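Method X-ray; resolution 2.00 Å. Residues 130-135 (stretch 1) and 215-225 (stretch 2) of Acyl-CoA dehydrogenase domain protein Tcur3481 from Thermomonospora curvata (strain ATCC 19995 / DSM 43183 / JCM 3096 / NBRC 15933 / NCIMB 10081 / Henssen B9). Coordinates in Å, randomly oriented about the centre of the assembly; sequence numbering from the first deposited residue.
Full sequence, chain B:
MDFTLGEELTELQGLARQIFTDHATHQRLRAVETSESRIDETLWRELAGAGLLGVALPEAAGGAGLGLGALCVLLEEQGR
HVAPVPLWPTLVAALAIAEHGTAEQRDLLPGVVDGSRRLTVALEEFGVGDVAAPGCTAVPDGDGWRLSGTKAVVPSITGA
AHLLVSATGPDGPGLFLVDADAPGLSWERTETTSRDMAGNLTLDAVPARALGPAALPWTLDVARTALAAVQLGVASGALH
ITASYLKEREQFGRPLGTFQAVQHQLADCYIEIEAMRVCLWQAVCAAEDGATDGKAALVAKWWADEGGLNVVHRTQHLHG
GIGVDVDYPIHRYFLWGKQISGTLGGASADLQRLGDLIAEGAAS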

ATOM      1  N   ASP B 130       9.179  -1.161 -25.725  1.00 45.55           N
ATOM      2  CA  ASP B 130       8.777   0.240 -25.662  1.00 45.67           C
ATOM      3  C   ASP B 130       7.743   0.565 -26.742  1.00 45.12           C
ATOM      4  O   ASP B 130       8.074   0.588 -27.941  1.00 44.59           O
ATOM      5  CB  ASP B 130      10.009   1.097 -25.822  1.00 47.27           C
ATOM      6  CG  ASP B 130       9.736   2.562 -25.661  1.00 49.44           C
ATOM      7  OD1 ASP B 130       8.576   3.005 -25.633  1.00 49.26           O
ATOM      8  OD2 ASP B 130      10.736   3.270 -25.546  1.00 50.27           O
ATOM      9  N   VAL B 131       6.493   0.824 -26.345  1.00 42.28           N
ATOM     10  CA  VAL B 131       5.417   0.949 -27.350  1.00 43.28           C
ATOM     11  C   VAL B 131       5.616   2.194 -28.218  1.00 43.52           C
ATOM     12  O   VAL B 131       5.039   2.305 -29.314  1.00 44.14           O
ATOM     13  CB  VAL B 131       4.008   0.995 -26.717  1.00 40.88           C
ATOM     14  CG1 VAL B 131       3.660  -0.344 -25.986  1.00 41.70           C
ATOM     15  CG2 VAL B 131       3.899   2.173 -25.747  1.00 38.40           C
ATOM     16  N   ALA B 132       6.393   3.143 -27.726  1.00 43.71           N
ATOM     17  CA  ALA B 132       6.682   4.397 -28.402  1.00 45.86           C
ATOM     18  C   ALA B 132       7.904   4.303 -29.305  1.00 46.62           C
ATOM     19  O   ALA B 132       8.168   5.241 -30.059  1.00 47.66           O
ATOM     20  CB  ALA B 132       6.895   5.516 -27.359  1.00 45.94           C
ATOM     21  N   ALA B 133       8.664   3.203 -29.240  1.00 46.02           N
ATOM     22  CA  ALA B 133       9.845   3.008 -30.090  1.00 47.22           C
ATOM     23  C   ALA B 133       9.856   1.548 -30.546  1.00 48.09           C
ATOM     24  O   ALA B 133      10.704   0.743 -30.134  1.00 47.22           O
ATOM     25  CB  ALA B 133      11.134   3.405 -29.348  1.00 47.32           C
ATOM     26  N   PRO B 134       8.913   1.174 -31.420  1.00 48.67           N
ATOM     27  CA  PRO B 134       8.844  -0.221 -31.888  1.00 48.94           C
ATOM     28  C   PRO B 134      10.159  -0.656 -32.521  1.00 47.85           C
ATOM     29  O   PRO B 134      10.783   0.100 -33.272  1.00 48.80           O
ATOM     30  CB  PRO B 134       7.715  -0.206 -32.935  1.00 50.69           C
ATOM     31  CG  PRO B 134       7.156   1.183 -32.948  1.00 51.19           C
ATOM     32  CD  PRO B 134       8.049   2.093 -32.177  1.00 50.25           C
ATOM     33  N   GLY B 135      10.560  -1.905 -32.244  1.00 46.23           N
ATOM     34  CA  GLY B 135      11.676  -2.502 -32.971  1.00 47.71           C
ATOM     35  C   GLY B 135      11.304  -2.979 -34.365  1.00 49.60           C
ATOM     36  O   GLY B 135      12.164  -3.065 -35.245  1.00 53.48           O
ATOM     37  N   ALA B 215      -0.115   9.663 -36.040  1.00 52.23           N
ATOM     38  CA  ALA B 215      -1.021   8.559 -35.736  1.00 47.67           C
ATOM     39  C   ALA B 215      -0.559   7.751 -34.533  1.00 45.90           C
ATOM     40  O   ALA B 215      -1.387   7.332 -33.718  1.00 45.12           O
ATOM     41  CB  ALA B 215      -1.180   7.641 -36.944  1.00 46.72           C
ATOM     42  N   LEU B 216       0.752   7.505 -34.413  1.00 45.52           N
ATOM     43  CA  LEU B 216       1.216   6.565 -33.368  1.00 45.97           C
ATOM     44  C   LEU B 216       0.998   7.134 -31.981  1.00 44.41           C
ATOM     45  O   LEU B 216       0.316   6.484 -31.163  1.00 42.42           O
ATOM     46  CB  LEU B 216       2.684   6.195 -33.601  1.00 48.87           C
ATOM     47  CG  LEU B 216       3.204   5.260 -32.478  1.00 51.24           C
ATOM     48  CD1 LEU B 216       2.305   4.069 -32.268  1.00 49.41           C
ATOM     49  CD2 LEU B 216       4.659   4.768 -32.688  1.00 53.14           C
ATOM     50  N   PRO B 217       1.540   8.305 -31.625  1.00 44.11           N
ATOM     51  CA  PRO B 217       1.316   8.788 -30.249  1.00 44.20           C
ATOM     52  C   PRO B 217      -0.156   9.033 -29.974  1.00 45.55           C
ATOM     53  O   PRO B 217      -0.618   8.793 -28.859  1.00 46.33           O
ATOM     54  CB  PRO B 217       2.146  10.083 -30.162  1.00 42.91           C
ATOM     55  CG  PRO B 217       2.700  10.337 -31.594  1.00 45.05           C
ATOM     56  CD  PRO B 217       2.110   9.331 -32.520  1.00 45.34           C
ATOM     57  N   TRP B 218      -0.914   9.498 -30.977  1.00 46.90           N
ATOM     58  CA  TRP B 218      -2.354   9.663 -30.795  1.00 47.58           C
ATOM     59  C   TRP B 218      -3.028   8.327 -30.484  1.00 45.91           C
ATOM     60  O   TRP B 218      -3.864   8.215 -29.568  1.00 44.27           O
ATOM     61  CB  TRP B 218      -2.946  10.275 -32.050  1.00 51.80           C
ATOM     62  CG  TRP B 218      -4.303  10.769 -31.910  1.00 57.67           C
ATOM     63  CD1 TRP B 218      -4.678  12.027 -31.546  1.00 61.94           C
ATOM     64  CD2 TRP B 218      -5.504  10.050 -32.192  1.00 59.78           C
ATOM     65  NE1 TRP B 218      -6.048  12.134 -31.567  1.00 64.23           N
ATOM     66  CE2 TRP B 218      -6.580  10.933 -31.960  1.00 62.75           C
ATOM     67  CE3 TRP B 218      -5.777   8.747 -32.609  1.00 60.52           C
ATOM     68  CZ2 TRP B 218      -7.909  10.555 -32.137  1.00 63.04           C
ATOM     69  CZ3 TRP B 218      -7.106   8.374 -32.787  1.00 61.32           C
ATOM     70  CH2 TRP B 218      -8.150   9.277 -32.557  1.00 62.28           C
ATOM     71  N   THR B 219      -2.695   7.303 -31.258  1.00 45.00           N
ATOM     72  CA  THR B 219      -3.349   6.024 -31.053  1.00 43.98           C
ATOM     73  C   THR B 219      -2.981   5.440 -29.690  1.00 42.80           C
ATOM     74  O   THR B 219      -3.823   4.840 -29.021  1.00 42.94           O
ATOM     75  CB  THR B 219      -3.003   5.075 -32.205  1.00 43.28           C
ATOM     76  OG1 THR B 219      -3.479   5.642 -33.420  1.00 46.44           O
ATOM     77  CG2 THR B 219      -3.705   3.730 -32.020  1.00 42.93           C
ATOM     78  N   LEU B 220      -1.746   5.646 -29.238  1.00 44.79           N
ATOM     79  CA  LEU B 220      -1.368   5.139 -27.918  1.00 44.21           C
ATOM     80  C   LEU B 220      -2.151   5.841 -26.804  1.00 44.85           C
ATOM     81  O   LEU B 220      -2.598   5.197 -25.848  1.00 44.04           O
ATOM     82  CB  LEU B 220       0.142   5.288 -27.711  1.00 43.59           C
ATOM     83  CG  LEU B 220       1.031   4.418 -28.611  1.00 43.63           C
ATOM     84  CD1 LEU B 220       2.474   4.873 -28.501  1.00 42.85           C
ATOM     85  CD2 LEU B 220       0.916   2.932 -28.265  1.00 41.97           C
ATOM     86  N   ASP B 221      -2.324   7.163 -26.900  1.00 43.35           N
ATOM     87  CA  ASP B 221      -3.134   7.866 -25.901  1.00 44.47           C
ATOM     88  C   ASP B 221      -4.593   7.396 -25.894  1.00 41.28           C
ATOM     89  O   ASP B 221      -5.202   7.215 -24.825  1.00 39.59           O
ATOM     90  CB  ASP B 221      -3.069   9.361 -26.155  1.00 49.18           C
ATOM     91  CG  ASP B 221      -1.793   9.968 -25.605  1.00 56.55           C
ATOM     92  OD1 ASP B 221      -1.095   9.276 -24.823  1.00 58.52           O
ATOM     93  OD2 ASP B 221      -1.511  11.122 -25.950  1.00 59.76           O
ATOM     94  N   VAL B 222      -5.180   7.234 -27.075  1.00 41.75           N
ATOM     95  CA  VAL B 222      -6.556   6.758 -27.169  1.00 41.35           C
ATOM     96  C   VAL B 222      -6.673   5.337 -26.639  1.00 40.75           C
ATOM     97  O   VAL B 222      -7.630   5.006 -25.927  1.00 39.81           O
ATOM     98  CB  VAL B 222      -7.049   6.845 -28.620  1.00 42.64           C
ATOM     99  CG1 VAL B 222      -8.384   6.049 -28.778  1.00 43.33           C
ATOM    100  CG2 VAL B 222      -7.177   8.291 -29.045  1.00 44.74           C
ATOM    101  N   ALA B 223      -5.728   4.463 -27.008  1.00 39.46           N
ATOM    102  CA  ALA B 223      -5.779   3.075 -26.531  1.00 38.35           C
ATOM    103  C   ALA B 223      -5.653   3.004 -25.011  1.00 38.66           C
ATOM    104  O   ALA B 223      -6.316   2.179 -24.359  1.00 36.25           O
ATOM    105  CB  ALA B 223      -4.659   2.247 -27.161  1.00 38.21           C
ATOM    106  N   ARG B 224      -4.755   3.817 -24.441  1.00 36.63           N
ATOM    107  CA  ARG B 224      -4.625   3.871 -22.983  1.00 36.96           C
ATOM    108  C   ARG B 224      -5.943   4.290 -22.342  1.00 37.10           C
ATOM    109  O   ARG B 224      -6.366   3.726 -21.310  1.00 36.56           O
ATOM    110  CB  ARG B 224      -3.508   4.844 -22.586  1.00 37.40           C
ATOM    111  CG  ARG B 224      -2.069   4.323 -22.884  1.00 37.34           C
ATOM    112  CD  ARG B 224      -0.957   5.339 -22.542  1.00 40.07           C
ATOM    113  NE  ARG B 224       0.407   4.783 -22.752  1.00 40.14           N
ATOM    114  CZ  ARG B 224       1.356   5.335 -23.512  1.00 46.20           C
ATOM    115  NH1 ARG B 224       1.114   6.480 -24.173  1.00 47.54           N
ATOM    116  NH2 ARG B 224       2.562   4.741 -23.619  1.00 43.42           N
ATOM    117  N   THR B 225      -6.577   5.319 -22.918  1.00 37.17           N
ATOM    118  CA  THR B 225      -7.850   5.826 -22.413  1.00 37.86           C
ATOM    119  C   THR B 225      -8.928   4.762 -22.552  1.00 39.17           C
ATOM    120  O   THR B 225      -9.686   4.504 -21.619  1.00 38.38           O
ATOM    121  CB  THR B 225      -8.211   7.113 -23.173  1.00 40.06           C
ATOM    122  OG1 THR B 225      -7.159   8.072 -23.001  1.00 40.92           O
ATOM    123  CG2 THR B 225      -9.511   7.717 -22.682  1.00 40.57           C
TER

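A compact turn rests on one face of a helix, and the contact is built from shape rather than from hydrogen bonds, none of which crosses between the stretches. Residues 215-225 are helical throughout; Leu216, Leu220 and Arg224, spaced four apart, all direct CA-to-CB toward the turn and form a single stripe. Against it sits a type I beta turn from Asp130 to Ala133, closed by Ala133 N to Asp130 O at 3.0 Å. Asp130, with chi1 in t, braces the turn further by accepting a hydrogen bond at OD1 from Ala132 N, also 3.0 Å. These two bonds hold the turn; Asp130 OD1 is also bonded elsewhere in the structure.

Val131, buried and in the m rotamer, points toward the helix, its side chain meeting Leu220 and Arg224, while its carbonyl O lies 4.2 Å from Leu216 CD2. Its CB lies 4.0 Å from Leu220 CD2, and the same carbonyl O comes within 3.7 Å of Leu220 CD1, a van der Waals approach. Leu220 is in the common mt rotamer, which spreads its two methyls beneath the turn: CD1 also reaches Ala132 CA at 4.2 Å. Leu216 instead adopts tp, and in this conformation CD2 extends to Pro134 CD at 4.3 Å, a loose apolar contact just beyond the turn.

Arg224 closes the row. With chi1 in m and chi2 and chi3 both t, its chain is extended, bringing NH2 to 3.6 Å from Val131 CG2; the methyl meets the guanidinium obliquely. At the same end, Arg224 NH1 lies 3.6 Å from Asp221 OD1, a long salt bridge within the helix that offers the charge a partner while NH2 packs against valine. The rule is economical: a turn held by two internal hydrogen bonds, Val131 and Pro134 as apolar contacts, and a helical stripe of differing rotamers.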